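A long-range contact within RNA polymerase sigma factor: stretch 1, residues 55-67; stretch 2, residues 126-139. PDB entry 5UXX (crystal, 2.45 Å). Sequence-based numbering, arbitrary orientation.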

# COMPACT_ATOMS: atom_id res chain seq x y z
N SER A 55 -9.97 -8.58 -15.56
CA SER A 55 -9.77 -7.33 -14.84
C SER A 55 -8.44 -7.32 -14.11
O SER A 55 -7.70 -8.31 -14.12
N ASN A 56 -8.12 -6.20 -13.47
CA ASN A 56 -6.85 -6.04 -12.78
C ASN A 56 -6.87 -6.73 -11.41
O ASN A 56 -7.56 -6.28 -10.49
N LEU A 57 -6.11 -7.81 -11.29
CA LEU A 57 -6.06 -8.57 -10.05
C LEU A 57 -5.37 -7.79 -8.94
O LEU A 57 -5.78 -7.84 -7.79
N LYS A 58 -4.30 -7.08 -9.31
CA LYS A 58 -3.55 -6.28 -8.35
C LYS A 58 -4.44 -5.20 -7.74
O LYS A 58 -4.43 -4.97 -6.53
N ALA A 59 -5.23 -4.54 -8.59
CA ALA A 59 -6.15 -3.51 -8.14
C ALA A 59 -7.25 -4.11 -7.26
O ALA A 59 -7.70 -3.49 -6.30
N TRP A 60 -7.67 -5.32 -7.61
CA TRP A 60 -8.68 -6.04 -6.84
C TRP A 60 -8.16 -6.35 -5.44
O TRP A 60 -8.88 -6.19 -4.45
N LEU A 61 -6.91 -6.79 -5.36
CA LEU A 61 -6.29 -7.14 -4.09
C LEU A 61 -6.02 -5.90 -3.24
O LEU A 61 -6.25 -5.91 -2.03
N PHE A 62 -5.53 -4.84 -3.87
CA PHE A 62 -5.23 -3.59 -3.18
C PHE A 62 -6.50 -2.97 -2.61
O PHE A 62 -6.47 -2.35 -1.54
N THR A 63 -7.61 -3.13 -3.32
CA THR A 63 -8.90 -2.62 -2.87
C THR A 63 -9.33 -3.27 -1.56
O THR A 63 -9.82 -2.61 -0.65
N ILE A 64 -9.14 -4.59 -1.47
CA ILE A 64 -9.48 -5.33 -0.27
C ILE A 64 -8.64 -4.86 0.92
O ILE A 64 -9.17 -4.63 2.01
N LEU A 65 -7.34 -4.71 0.71
CA LEU A 65 -6.43 -4.27 1.77
C LEU A 65 -6.74 -2.84 2.19
O LEU A 65 -6.78 -2.54 3.39
N ARG A 66 -6.95 -1.96 1.21
CA ARG A 66 -7.29 -0.57 1.49
C ARG A 66 -8.54 -0.44 2.35
O ARG A 66 -8.56 0.30 3.33
N ASN A 67 -9.58 -1.19 2.00
CA ASN A 67 -10.86 -1.09 2.69
C ASN A 67 -10.78 -1.70 4.09
O ASN A 67 -11.42 -1.20 5.02
N ALA A 126 4.13 4.73 -6.89
CA ALA A 126 4.89 3.56 -6.44
C ALA A 126 4.28 2.23 -6.88
O ALA A 126 5.01 1.31 -7.24
N SER A 127 2.96 2.13 -6.84
CA SER A 127 2.29 0.86 -7.10
C SER A 127 2.09 0.59 -8.59
O SER A 127 1.76 -0.53 -8.99
N GLY A 128 2.27 1.62 -9.41
CA GLY A 128 2.23 1.47 -10.85
C GLY A 128 0.84 1.40 -11.46
O GLY A 128 0.67 0.90 -12.57
N PHE A 129 -0.16 1.91 -10.74
CA PHE A 129 -1.52 1.94 -11.26
C PHE A 129 -1.75 3.15 -12.16
O PHE A 129 -1.10 4.18 -12.02
N SER A 130 -2.68 3.00 -13.10
CA SER A 130 -3.12 4.12 -13.92
C SER A 130 -4.03 5.03 -13.10
O SER A 130 -4.49 4.64 -12.03
N TYR A 131 -4.28 6.24 -13.60
CA TYR A 131 -5.20 7.15 -12.93
C TYR A 131 -6.59 6.53 -12.85
O TYR A 131 -7.30 6.68 -11.86
N GLU A 132 -6.97 5.84 -13.92
CA GLU A 132 -8.26 5.16 -13.99
C GLU A 132 -8.41 4.11 -12.89
O GLU A 132 -9.40 4.10 -12.17
N ASP A 133 -7.41 3.24 -12.77
CA ASP A 133 -7.45 2.16 -11.80
C ASP A 133 -7.34 2.66 -10.36
O ASP A 133 -8.01 2.14 -9.47
N ALA A 134 -6.50 3.66 -10.15
CA ALA A 134 -6.33 4.24 -8.82
C ALA A 134 -7.62 4.91 -8.35
O ALA A 134 -7.95 4.89 -7.17
N ALA A 135 -8.34 5.51 -9.30
CA ALA A 135 -9.62 6.14 -9.00
C ALA A 135 -10.66 5.10 -8.58
O ALA A 135 -11.44 5.33 -7.66
N ALA A 136 -10.65 3.96 -9.26
CA ALA A 136 -11.56 2.86 -8.94
C ALA A 136 -11.27 2.31 -7.55
O ALA A 136 -12.20 1.99 -6.80
N ILE A 137 -9.99 2.19 -7.21
CA ILE A 137 -9.58 1.70 -5.90
C ILE A 137 -10.06 2.62 -4.78
O ILE A 137 -10.59 2.16 -3.78
N CYS A 138 -9.88 3.92 -4.97
CA CYS A 138 -10.23 4.90 -3.95
C CYS A 138 -11.71 5.30 -4.02
O CYS A 138 -12.20 6.01 -3.15
N GLY A 139 -12.40 4.82 -5.05
CA GLY A 139 -13.81 5.13 -5.21
C GLY A 139 -14.07 6.60 -5.46
O GLY A 139 -15.02 7.17 -4.92

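Ile137, Phe129 and Arg66 are the three residues that cover the most surface in this contact, in which two helices run roughly parallel, their directions 32° apart. Ile137 (m, t) is the knob: its CA-to-CB bond points sideways, but its end reaches into a hole formed by Ala59, Phe62, Thr63 and Arg66. Ala59, a short side chain in the wall of the hole, has its CB 4.1 Å from Ile137 CD1. Thr63 (m) lies 3.7 Å from Ile137 CG1 through OG1, a hydroxyl already satisfied by donating to its own helix at Ala59 O (2.5 Å).

Phe129 (chi1 m), in the loop before the second helix, turns its ring edge toward the face of Phe62 (chi1 m), with CE2 3.4 Å from Phe62 CD2 and the planes at 74°. Its CE1 also meets Ala59 CB at 3.7 Å, while the aliphatic part of Lys58 brings CG to 3.7 Å from Phe129 CZ.

Arg66, extended with chi1 to chi3 all t, suits a partly exposed place, because its aliphatic stem can pack while its charged end stays polar: its CD packs 3.8 Å from Ile137 CG2, and its guanidinium lays one face over Ile137 O, with NE 3.2 Å from that oxygen at an angle too poor for a hydrogen bond.

No direct hydrogen bond crosses; two waters supply the bridging polar links. One joins Asn56 ND2 to Asp133 OD2, another Lys58 NZ to Ser127 O. Asn56 also caps its helix, OD1 accepting from Ala59 N (2.9 Å).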

# COMPACT_ATOMS: atom_id res chain seq x y z
CB SER A 55 -10.92 -7.10 -13.85
OG SER A 55 -10.98 -8.14 -12.88
CB ASN A 56 -6.51 -4.56 -12.62
CG ASN A 56 -5.06 -4.32 -12.25
OD1 ASN A 56 -4.50 -5.00 -11.39
ND2 ASN A 56 -4.43 -3.36 -12.92
CB LEU A 57 -5.35 -9.91 -10.27
CG LEU A 57 -5.22 -10.80 -9.03
CD1 LEU A 57 -6.59 -11.20 -8.51
CD2 LEU A 57 -4.37 -12.02 -9.34
CB LYS A 58 -2.33 -5.65 -9.01
CG LYS A 58 -1.32 -5.07 -8.03
CD LYS A 58 -0.19 -4.35 -8.76
CE LYS A 58 0.49 -5.27 -9.75
NZ LYS A 58 1.47 -4.54 -10.61
CB ALA A 59 -6.76 -2.78 -9.33
CB TRP A 60 -9.08 -7.33 -7.56
CG TRP A 60 -10.21 -8.07 -6.91
CD1 TRP A 60 -11.53 -7.74 -6.94
CD2 TRP A 60 -10.11 -9.28 -6.15
NE1 TRP A 60 -12.26 -8.67 -6.24
CE2 TRP A 60 -11.42 -9.62 -5.74
CE3 TRP A 60 -9.05 -10.11 -5.77
CZ2 TRP A 60 -11.69 -10.76 -4.98
CZ3 TRP A 60 -9.32 -11.24 -5.01
CH2 TRP A 60 -10.63 -11.55 -4.62
CB LEU A 61 -4.99 -7.90 -4.33
CG LEU A 61 -5.15 -9.31 -4.91
CD1 LEU A 61 -3.81 -9.88 -5.34
CD2 LEU A 61 -5.83 -10.22 -3.91
CB PHE A 62 -4.54 -2.61 -4.12
CG PHE A 62 -3.05 -2.77 -4.19
CD1 PHE A 62 -2.48 -4.02 -4.40
CD2 PHE A 62 -2.21 -1.67 -4.06
CE1 PHE A 62 -1.10 -4.17 -4.46
CE2 PHE A 62 -0.84 -1.82 -4.13
CZ PHE A 62 -0.28 -3.06 -4.33
CB THR A 63 -9.99 -2.84 -3.93
OG1 THR A 63 -9.59 -2.24 -5.17
CG2 THR A 63 -11.31 -2.22 -3.48
CB ILE A 64 -9.28 -6.84 -0.46
CG1 ILE A 64 -10.25 -7.37 -1.53
CG2 ILE A 64 -9.48 -7.59 0.85
CD1 ILE A 64 -10.05 -8.83 -1.86
CB LEU A 65 -4.97 -4.38 1.31
CG LEU A 65 -3.90 -4.22 2.40
CD1 LEU A 65 -2.72 -5.14 2.14
CD2 LEU A 65 -3.42 -2.77 2.49
CB ARG A 66 -7.50 0.19 0.18
CG ARG A 66 -8.33 1.46 0.35
CD ARG A 66 -9.09 1.83 -0.91
NE ARG A 66 -10.22 2.70 -0.60
CZ ARG A 66 -10.15 4.03 -0.53
NH1 ARG A 66 -8.99 4.64 -0.74
NH2 ARG A 66 -11.23 4.74 -0.25
CB ASN A 67 -11.96 -1.77 1.88
CG ASN A 67 -12.37 -0.96 0.66
OD1 ASN A 67 -12.28 0.27 0.66
ND2 ASN A 67 -12.83 -1.65 -0.38
CB ALA A 126 5.03 3.60 -4.93
CB SER A 127 0.95 0.81 -6.37
OG SER A 127 1.12 1.03 -4.98
CB PHE A 129 -2.54 1.96 -10.11
CG PHE A 129 -2.62 0.68 -9.35
CD1 PHE A 129 -3.17 -0.46 -9.92
CD2 PHE A 129 -2.15 0.60 -8.04
CE1 PHE A 129 -3.24 -1.64 -9.22
CE2 PHE A 129 -2.23 -0.58 -7.33
CZ PHE A 129 -2.77 -1.70 -7.92
CB SER A 130 -3.84 3.63 -15.17
OG SER A 130 -5.04 2.95 -14.83
CB TYR A 131 -5.26 8.50 -13.65
CG TYR A 131 -3.98 9.29 -13.58
CD1 TYR A 131 -3.50 9.77 -12.36
CD2 TYR A 131 -3.24 9.57 -14.72
CE1 TYR A 131 -2.33 10.49 -12.29
CE2 TYR A 131 -2.07 10.29 -14.66
CZ TYR A 131 -1.62 10.75 -13.44
OH TYR A 131 -0.45 11.48 -13.37
CB GLU A 132 -8.44 4.51 -15.37
CG GLU A 132 -9.87 4.11 -15.69
CD GLU A 132 -10.74 5.30 -16.04
OE1 GLU A 132 -10.44 5.97 -17.05
OE2 GLU A 132 -11.70 5.58 -15.30
CB ASP A 133 -6.34 1.15 -12.08
CG ASP A 133 -6.67 0.22 -13.24
OD1 ASP A 133 -7.87 -0.05 -13.46
OD2 ASP A 133 -5.74 -0.25 -13.92
CB ALA A 134 -5.19 5.24 -8.82
CB ALA A 135 -10.12 6.93 -10.20
CB ALA A 136 -11.45 1.76 -9.98
CB ILE A 137 -8.04 1.55 -5.82
CG1 ILE A 137 -7.56 0.45 -6.76
CG2 ILE A 137 -7.61 1.25 -4.39
CD1 ILE A 137 -6.05 0.36 -6.86
CB CYS A 138 -9.36 6.15 -4.08
SG CYS A 138 -7.60 5.84 -3.83
O HOH W 1 -5.94 -2.34 -15.59
O HOH W 2 0.41 -1.97 -10.92